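Local structure of probable fatty acyl-CoA transferase Rv3272 (Mycobacterium tuberculosis, 5YX6) at the interface of chains A and B. The protein binds fatty acyl-CoAs of varying chain length, palmitoyl-CoA most tightly, and acts as a family III CoA transferase that probably serves fatty acid metabolism. Sequence-based numbering; all coordinates share one arbitrary frame. Chains: chain A/B, Uncharacterized protein Rv3272.

All three contacts belong to the two-fold homodimer interface, so each recurs with the chains exchanged. Contacts 1 and 2 have C-alpha centres about 12 Å apart. In both, chain B segment 335-349 lies on chain A, on helix 206-213 in contact 2 and the next helix, 215-222, in contact 1. The C-alpha centre of contact 3 is about 30 and 24 Å from those of contacts 1 and 2, so the dimer is held at two separated places. There helix 173-196 packs on its copy. It carries the probable nucleophile A:Asp175, about 15 Å from the centre of contact 3; dimerisation may help position it.

Contact 1: the interface of chains A and B. Residues chain A 154, 157, 214, 218, 221; chain B 335, 338-339.
Helix 335-338 of chain B, with B:Val339 just after it, meets helix 215-222 of chain A and the loop residues A:Gly154, A:Thr157 and A:Gln214. The indole of B:Trp335 is set between these pieces. B:Trp335 NE1 donates a hydrogen bond of 2.8 Å to the side-chain amide oxygen A:Gln214 OE1. The acceptor lies in the indole plane, but the N-H reaches it from above the amide plane, 44° out. The A:Gln214 chain is extended beyond CG, which carries OE1 to the indole edge.

A:Thr157 lies over one indole face. A:Thr157 CG2 stands 3.7 Å from the centroid of the B:Trp335 six-membered ring in a CH-pi contact. CG2 is anti to the backbone N (chi1 of the OG1 branch -55°). A:Thr157 OG1 donates to A:Gly154 O at 2.7 Å, which probably helps fix the rotation. The A:Leu218 and B:Trp335 side chains cross at about a right angle. A:Leu218 CD1 lies on the side away from A:Thr157, near the rim, 3.6 Å from B:Trp335 CD1. A:His221 CD2 lies 3.7 Å from B:Trp335 CB. Helix 335-338, which follows strand 328-331, is thus laid on chain A, the contact centre about 17 Å from the probable nucleophile A:Asp175.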
loop_
_atom_site.group_PDB
_atom_site.type_symbol
_atom_site.label_atom_id
_atom_site.label_comp_id
_atom_site.label_asym_id
_atom_site.label_seq_id
_atom_site.Cartn_x
_atom_site.Cartn_y
_atom_site.Cartn_z
ATOM N N GLY A 154 4.387 -12.549 -6.965
ATOM C CA GLY A 154 5.682 -12.869 -6.394
ATOM C C GLY A 154 5.888 -12.670 -4.902
ATOM O O GLY A 154 7.006 -12.823 -4.417
ATOM N N THR A 157 7.993 -14.932 -2.307
ATOM C CA THR A 157 9.421 -15.151 -2.538
ATOM C C THR A 157 10.283 -14.962 -1.281
ATOM O O THR A 157 10.096 -14.009 -0.519
ATOM C CB THR A 157 9.954 -14.198 -3.641
ATOM O OG1 THR A 157 9.180 -14.355 -4.838
ATOM C CG2 THR A 157 11.412 -14.477 -3.956
ATOM N N GLN A 214 6.777 -4.379 -4.661
ATOM C CA GLN A 214 7.995 -5.185 -4.652
ATOM C C GLN A 214 9.036 -4.676 -5.646
ATOM O O GLN A 214 9.948 -5.407 -6.031
ATOM C CB GLN A 214 7.678 -6.639 -5.011
ATOM C CG GLN A 214 6.487 -7.259 -4.334
ATOM C CD GLN A 214 6.092 -8.555 -5.017
ATOM O OE1 GLN A 214 6.612 -9.626 -4.686
ATOM N NE2 GLN A 214 5.174 -8.470 -5.975
ATOM N N LEU A 218 12.145 -6.677 -7.508
ATOM C CA LEU A 218 11.841 -7.109 -8.867
ATOM C C LEU A 218 12.905 -6.598 -9.826
ATOM O O LEU A 218 13.223 -7.246 -10.823
ATOM C CB LEU A 218 10.464 -6.598 -9.310
ATOM C CG LEU A 218 9.278 -7.550 -9.499
ATOM C CD1 LEU A 218 9.677 -8.993 -9.332
ATOM C CD2 LEU A 218 8.150 -7.197 -8.550
ATOM N N HIS A 221 16.095 -8.397 -11.240
ATOM C CA HIS A 221 15.813 -9.416 -12.239
ATOM C C HIS A 221 15.369 -8.826 -13.585
ATOM O O HIS A 221 15.302 -9.543 -14.587
ATOM C CB HIS A 221 14.753 -10.377 -11.698
ATOM C CG HIS A 221 15.127 -11.010 -10.392
ATOM N ND1 HIS A 221 16.014 -12.063 -10.300
ATOM C CD2 HIS A 221 14.748 -10.730 -9.123
ATOM C CE1 HIS A 221 16.153 -12.413 -9.032
ATOM N NE2 HIS A 221 15.396 -11.619 -8.298
ATOM N N TRP B 335 10.295 -13.849 -7.766
ATOM C CA TRP B 335 10.582 -12.593 -8.470
ATOM C C TRP B 335 11.237 -12.839 -9.825
ATOM O O TRP B 335 10.865 -12.210 -10.819
ATOM C CB TRP B 335 11.479 -11.679 -7.622
ATOM C CG TRP B 335 10.832 -11.200 -6.367
ATOM C CD1 TRP B 335 9.523 -10.844 -6.203
ATOM C CD2 TRP B 335 11.454 -11.049 -5.090
ATOM N NE1 TRP B 335 9.295 -10.473 -4.901
ATOM C CE2 TRP B 335 10.464 -10.591 -4.196
ATOM C CE3 TRP B 335 12.755 -11.245 -4.616
ATOM C CZ2 TRP B 335 10.735 -10.328 -2.852
ATOM C CZ3 TRP B 335 13.020 -10.990 -3.288
ATOM C CH2 TRP B 335 12.013 -10.536 -2.419
ATOM N N VAL B 338 8.383 -14.057 -12.084
ATOM C CA VAL B 338 7.320 -13.078 -12.372
ATOM C C VAL B 338 7.613 -12.259 -13.624
ATOM O O VAL B 338 6.758 -12.051 -14.491
ATOM C CB VAL B 338 7.102 -12.104 -11.198
ATOM C CG1 VAL B 338 6.201 -10.939 -11.623
ATOM C CG2 VAL B 338 6.501 -12.832 -9.998
ATOM N N VAL B 339 8.850 -11.807 -13.705
ATOM C CA VAL B 339 9.292 -10.899 -14.743
ATOM C C VAL B 339 9.222 -11.517 -16.144
ATOM O O VAL B 339 9.170 -10.812 -17.145
ATOM C CB VAL B 339 10.730 -10.451 -14.395
ATOM C CG1 VAL B 339 11.488 -9.941 -15.600
ATOM C CG2 VAL B 339 10.679 -9.418 -13.284
#

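Contact 2: the interface of chains A and B. Residues chain A 133-134, 207-208, 211; chain B 343, 347, 349.
This is a mixed polar and apolar homodimer interface of a family III CoA transferase, and it helps hold helix 342-346 and the following loop of chain B against chain A. B:Asn347 ND2, the side-chain amide nitrogen, donates to the backbone oxygen A:Tyr133 O at 3.1 Å and to the carboxylate oxygen A:Asp208 OD1 at 2.8 Å. Two bonds from one NH2 group should fix the amide's rotation. A:Tyr133 O lies in the amide plane, yet the N-H comes from above the peptide carbonyl plane, 51° out. A:Asp208 OD1 is met on its syn side, with the carboxylate and amide planes nearly perpendicular, 87° apart.

Beside this polar pair, B:Leu343 meets the ring of A:Tyr207. The two side chains approach from opposite directions, and B:Leu343 CD2 lies over one face, offset toward the rim, 3.6 Å from the A:Tyr207 ring centroid, in a CH-pi contact. A:Val211 CG2 lies over the opposite face, offset toward the rim, and holds the ring from within chain A. The ring is carried there with CG anti to the backbone N (chi1 -178°). B:Leu343 CD2 also touches A:Tyr133 CD1 at 3.7 Å. B:Leu349 spreads over the helix 206-213 surface with both methyls. B:Leu349 CD1 meets A:Tyr207 CE2 at 3.8 Å, and B:Leu349 CD2 packs on the carboxylate carbon A:Asp208 CG at 3.6 Å.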
loop_
_atom_site.group_PDB
_atom_site.type_symbol
_atom_site.label_atom_id
_atom_site.label_comp_id
_atom_site.label_asym_id
_atom_site.label_seq_id
_atom_site.Cartn_x
_atom_site.Cartn_y
_atom_site.Cartn_z
ATOM N N TYR A 133 -6.216 -7.952 -12.661
ATOM C CA TYR A 133 -5.038 -8.189 -13.490
ATOM C C TYR A 133 -4.882 -7.250 -14.690
ATOM O O TYR A 133 -3.933 -7.396 -15.460
ATOM C CB TYR A 133 -5.044 -9.625 -13.996
ATOM C CG TYR A 133 -4.985 -10.675 -12.914
ATOM C CD1 TYR A 133 -3.800 -10.950 -12.247
ATOM C CD2 TYR A 133 -6.113 -11.404 -12.570
ATOM C CE1 TYR A 133 -3.747 -11.925 -11.257
ATOM C CE2 TYR A 133 -6.070 -12.385 -11.586
ATOM C CZ TYR A 133 -4.892 -12.639 -10.934
ATOM O OH TYR A 133 -4.860 -13.606 -9.954
ATOM N N GLY A 134 -5.804 -6.306 -14.873
ATOM C CA GLY A 134 -5.584 -5.255 -15.852
ATOM C C GLY A 134 -6.547 -5.168 -17.019
ATOM O O GLY A 134 -6.914 -4.074 -17.456
ATOM N N TYR A 207 -2.775 -6.226 -9.589
ATOM C CA TYR A 207 -1.505 -6.822 -9.955
ATOM C C TYR A 207 -0.407 -5.769 -10.081
ATOM O O TYR A 207 0.703 -5.959 -9.569
ATOM C CB TYR A 207 -1.650 -7.598 -11.256
ATOM C CG TYR A 207 -0.389 -8.303 -11.702
ATOM C CD1 TYR A 207 0.007 -9.496 -11.108
ATOM C CD2 TYR A 207 0.374 -7.806 -12.748
ATOM C CE1 TYR A 207 1.145 -10.159 -11.527
ATOM C CE2 TYR A 207 1.510 -8.461 -13.172
ATOM C CZ TYR A 207 1.886 -9.637 -12.563
ATOM O OH TYR A 207 3.016 -10.292 -12.985
ATOM N N ASP A 208 -0.724 -4.666 -10.760
ATOM C CA ASP A 208 0.238 -3.581 -10.968
ATOM C C ASP A 208 0.667 -2.973 -9.641
ATOM O O ASP A 208 1.833 -2.648 -9.453
ATOM C CB ASP A 208 -0.344 -2.499 -11.883
ATOM C CG ASP A 208 -0.549 -2.985 -13.312
ATOM O OD1 ASP A 208 -0.125 -4.125 -13.602
ATOM O OD2 ASP A 208 -1.125 -2.233 -14.142
ATOM N N VAL A 211 3.051 -5.577 -7.892
ATOM C CA VAL A 211 4.359 -5.480 -8.533
ATOM C C VAL A 211 5.070 -4.233 -8.013
ATOM O O VAL A 211 6.237 -4.281 -7.631
ATOM C CB VAL A 211 4.228 -5.437 -10.077
ATOM C CG1 VAL A 211 5.487 -4.890 -10.717
ATOM C CG2 VAL A 211 3.895 -6.828 -10.634
ATOM N N LEU B 343 1.666 -12.614 -18.433
ATOM C CA LEU B 343 0.863 -11.613 -17.748
ATOM C C LEU B 343 1.661 -10.334 -17.523
ATOM O O LEU B 343 1.195 -9.237 -17.833
ATOM C CB LEU B 343 0.354 -12.146 -16.410
ATOM C CG LEU B 343 -0.310 -11.055 -15.562
ATOM C CD1 LEU B 343 -1.532 -10.461 -16.307
ATOM C CD2 LEU B 343 -0.682 -11.582 -14.174
ATOM N N ASN B 347 0.946 -6.155 -19.238
ATOM C CA ASN B 347 0.603 -4.952 -18.504
ATOM C C ASN B 347 1.583 -3.805 -18.675
ATOM O O ASN B 347 1.395 -2.760 -18.053
ATOM C CB ASN B 347 0.458 -5.266 -17.019
ATOM C CG ASN B 347 -0.846 -5.961 -16.701
ATOM O OD1 ASN B 347 -1.539 -6.431 -17.596
ATOM N ND2 ASN B 347 -1.201 -6.007 -15.426
ATOM N N LEU B 349 4.676 -2.965 -17.765
ATOM C CA LEU B 349 5.010 -2.502 -16.424
ATOM C C LEU B 349 6.397 -1.880 -16.302
ATOM O O LEU B 349 6.748 -1.320 -15.261
ATOM C CB LEU B 349 4.885 -3.665 -15.441
ATOM C CG LEU B 349 3.448 -3.943 -15.007
ATOM C CD1 LEU B 349 3.292 -5.360 -14.471
ATOM C CD2 LEU B 349 3.004 -2.914 -13.974
#

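Contact 3: the interface of chains A and B. Residues chain A 30, 34, 184, 187, 369; chain B 184-185, 187-188.
B:Gln184 and A:Gln184 meet where helix 173-196 of each chain packs on its copy in the family III CoA transferase homodimer. The B:Gln184 side chain can be followed outward. B:Gln184 CB faces A:Gln184 CB at 4.0 Å. Next, B:Gln184 CG lies 3.8 Å from the methyl CD2 of A:Leu187. The amide carbon B:Gln184 CD then comes to 4.0 Å from A:Val30 CG1, a methyl of helix 23-33. At the tip, the amide oxygen B:Gln184 OE1 also faces that methyl and contacts water 1 at 3.0 Å. CG stands anti to the backbone N (chi1 167°) and the chain runs extended beyond it, which takes the amide away from the paired helices toward A:Val30.

Water 1 continues to the phenol oxygen OH of A:Tyr369, at a short 2.5 Å, and so links strand 368-369 of chain A to the chain B helix. The water lies at the edge of the tyrosine ring, in its plane. A:Tyr369 OH also rests against the small side chains on this stretch of helix, with B:Ala185 CB at 3.4 Å and B:Ala188 CB slightly farther. A:Leu34 CD1 approaches the same B:Ala188 methyl.

A:Leu187 and B:Leu187 meet through their CB atoms at 3.8 Å. B:Leu187 CD2 packs against A:Gln184 CG at 3.7 Å, the near-symmetric partner of the A:Leu187 contact.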
loop_
_atom_site.group_PDB
_atom_site.type_symbol
_atom_site.label_atom_id
_atom_site.label_comp_id
_atom_site.label_asym_id
_atom_site.label_seq_id
_atom_site.Cartn_x
_atom_site.Cartn_y
_atom_site.Cartn_z
ATOM N N VAL A 30 -12.180 6.598 1.518
ATOM C CA VAL A 30 -11.246 7.715 1.495
ATOM C C VAL A 30 -11.914 8.967 0.942
ATOM O O VAL A 30 -11.758 10.048 1.490
ATOM C CB VAL A 30 -9.982 7.400 0.657
ATOM C CG1 VAL A 30 -9.165 8.668 0.423
ATOM C CG2 VAL A 30 -9.132 6.315 1.341
ATOM N N LEU A 34 -12.956 12.631 2.793
ATOM C CA LEU A 34 -12.561 13.908 2.222
ATOM C C LEU A 34 -13.773 14.755 1.804
ATOM O O LEU A 34 -13.615 15.823 1.215
ATOM C CB LEU A 34 -11.625 13.669 1.035
ATOM C CG LEU A 34 -10.317 12.969 1.431
ATOM C CD1 LEU A 34 -9.485 12.603 0.205
ATOM C CD2 LEU A 34 -9.496 13.815 2.412
ATOM N N GLN A 184 -6.009 7.818 -4.933
ATOM C CA GLN A 184 -5.007 8.727 -5.474
ATOM C C GLN A 184 -5.338 9.095 -6.929
ATOM O O GLN A 184 -5.341 10.272 -7.308
ATOM C CB GLN A 184 -3.622 8.083 -5.374
ATOM C CG GLN A 184 -2.514 8.772 -6.145
ATOM C CD GLN A 184 -1.346 7.839 -6.423
ATOM O OE1 GLN A 184 -1.097 7.451 -7.567
ATOM N NE2 GLN A 184 -0.625 7.470 -5.373
ATOM N N LEU A 187 -8.318 11.347 -7.287
ATOM C CA LEU A 187 -7.948 12.692 -6.866
ATOM C C LEU A 187 -7.182 13.428 -7.968
ATOM O O LEU A 187 -7.458 14.602 -8.257
ATOM C CB LEU A 187 -7.116 12.628 -5.594
ATOM C CG LEU A 187 -7.754 12.832 -4.218
ATOM C CD1 LEU A 187 -9.267 12.869 -4.260
ATOM C CD2 LEU A 187 -7.251 11.777 -3.223
ATOM N N TYR A 369 -4.942 15.724 8.288
ATOM C CA TYR A 369 -4.953 17.105 7.778
ATOM C C TYR A 369 -5.220 18.080 8.919
ATOM O O TYR A 369 -5.943 17.754 9.865
ATOM C CB TYR A 369 -6.010 17.287 6.670
ATOM C CG TYR A 369 -5.888 16.293 5.531
ATOM C CD1 TYR A 369 -6.413 15.011 5.649
ATOM C CD2 TYR A 369 -5.240 16.626 4.347
ATOM C CE1 TYR A 369 -6.300 14.092 4.629
ATOM C CE2 TYR A 369 -5.126 15.706 3.306
ATOM C CZ TYR A 369 -5.658 14.441 3.463
ATOM O OH TYR A 369 -5.564 13.510 2.458
ATOM N N GLN B 184 -1.381 10.645 -2.417
ATOM C CA GLN B 184 -2.826 10.808 -2.296
ATOM C C GLN B 184 -3.187 12.030 -1.446
ATOM O O GLN B 184 -4.025 12.839 -1.827
ATOM C CB GLN B 184 -3.437 9.543 -1.689
ATOM C CG GLN B 184 -4.877 9.672 -1.216
ATOM C CD GLN B 184 -5.217 8.641 -0.149
ATOM O OE1 GLN B 184 -5.424 8.980 1.018
ATOM N NE2 GLN B 184 -5.257 7.370 -0.540
ATOM N N ALA B 185 -2.550 12.159 -0.292
ATOM C CA ALA B 185 -2.842 13.267 0.615
ATOM C C ALA B 185 -2.377 14.621 0.052
ATOM O O ALA B 185 -3.013 15.648 0.275
ATOM C CB ALA B 185 -2.205 13.013 1.956
ATOM N N LEU B 187 -2.317 15.238 -3.189
ATOM C CA LEU B 187 -3.333 15.479 -4.211
ATOM C C LEU B 187 -4.614 16.063 -3.607
ATOM O O LEU B 187 -5.201 17.003 -4.148
ATOM C CB LEU B 187 -3.658 14.178 -4.943
ATOM C CG LEU B 187 -3.040 13.849 -6.304
ATOM C CD1 LEU B 187 -2.045 14.895 -6.767
ATOM C CD2 LEU B 187 -2.434 12.441 -6.340
ATOM N N ALA B 188 -5.049 15.495 -2.485
ATOM C CA ALA B 188 -6.227 15.997 -1.779
ATOM C C ALA B 188 -6.030 17.448 -1.344
ATOM O O ALA B 188 -6.939 18.267 -1.465
ATOM C CB ALA B 188 -6.540 15.122 -0.577
HETATM O O HOH W 1 -6.618 11.200 2.673
#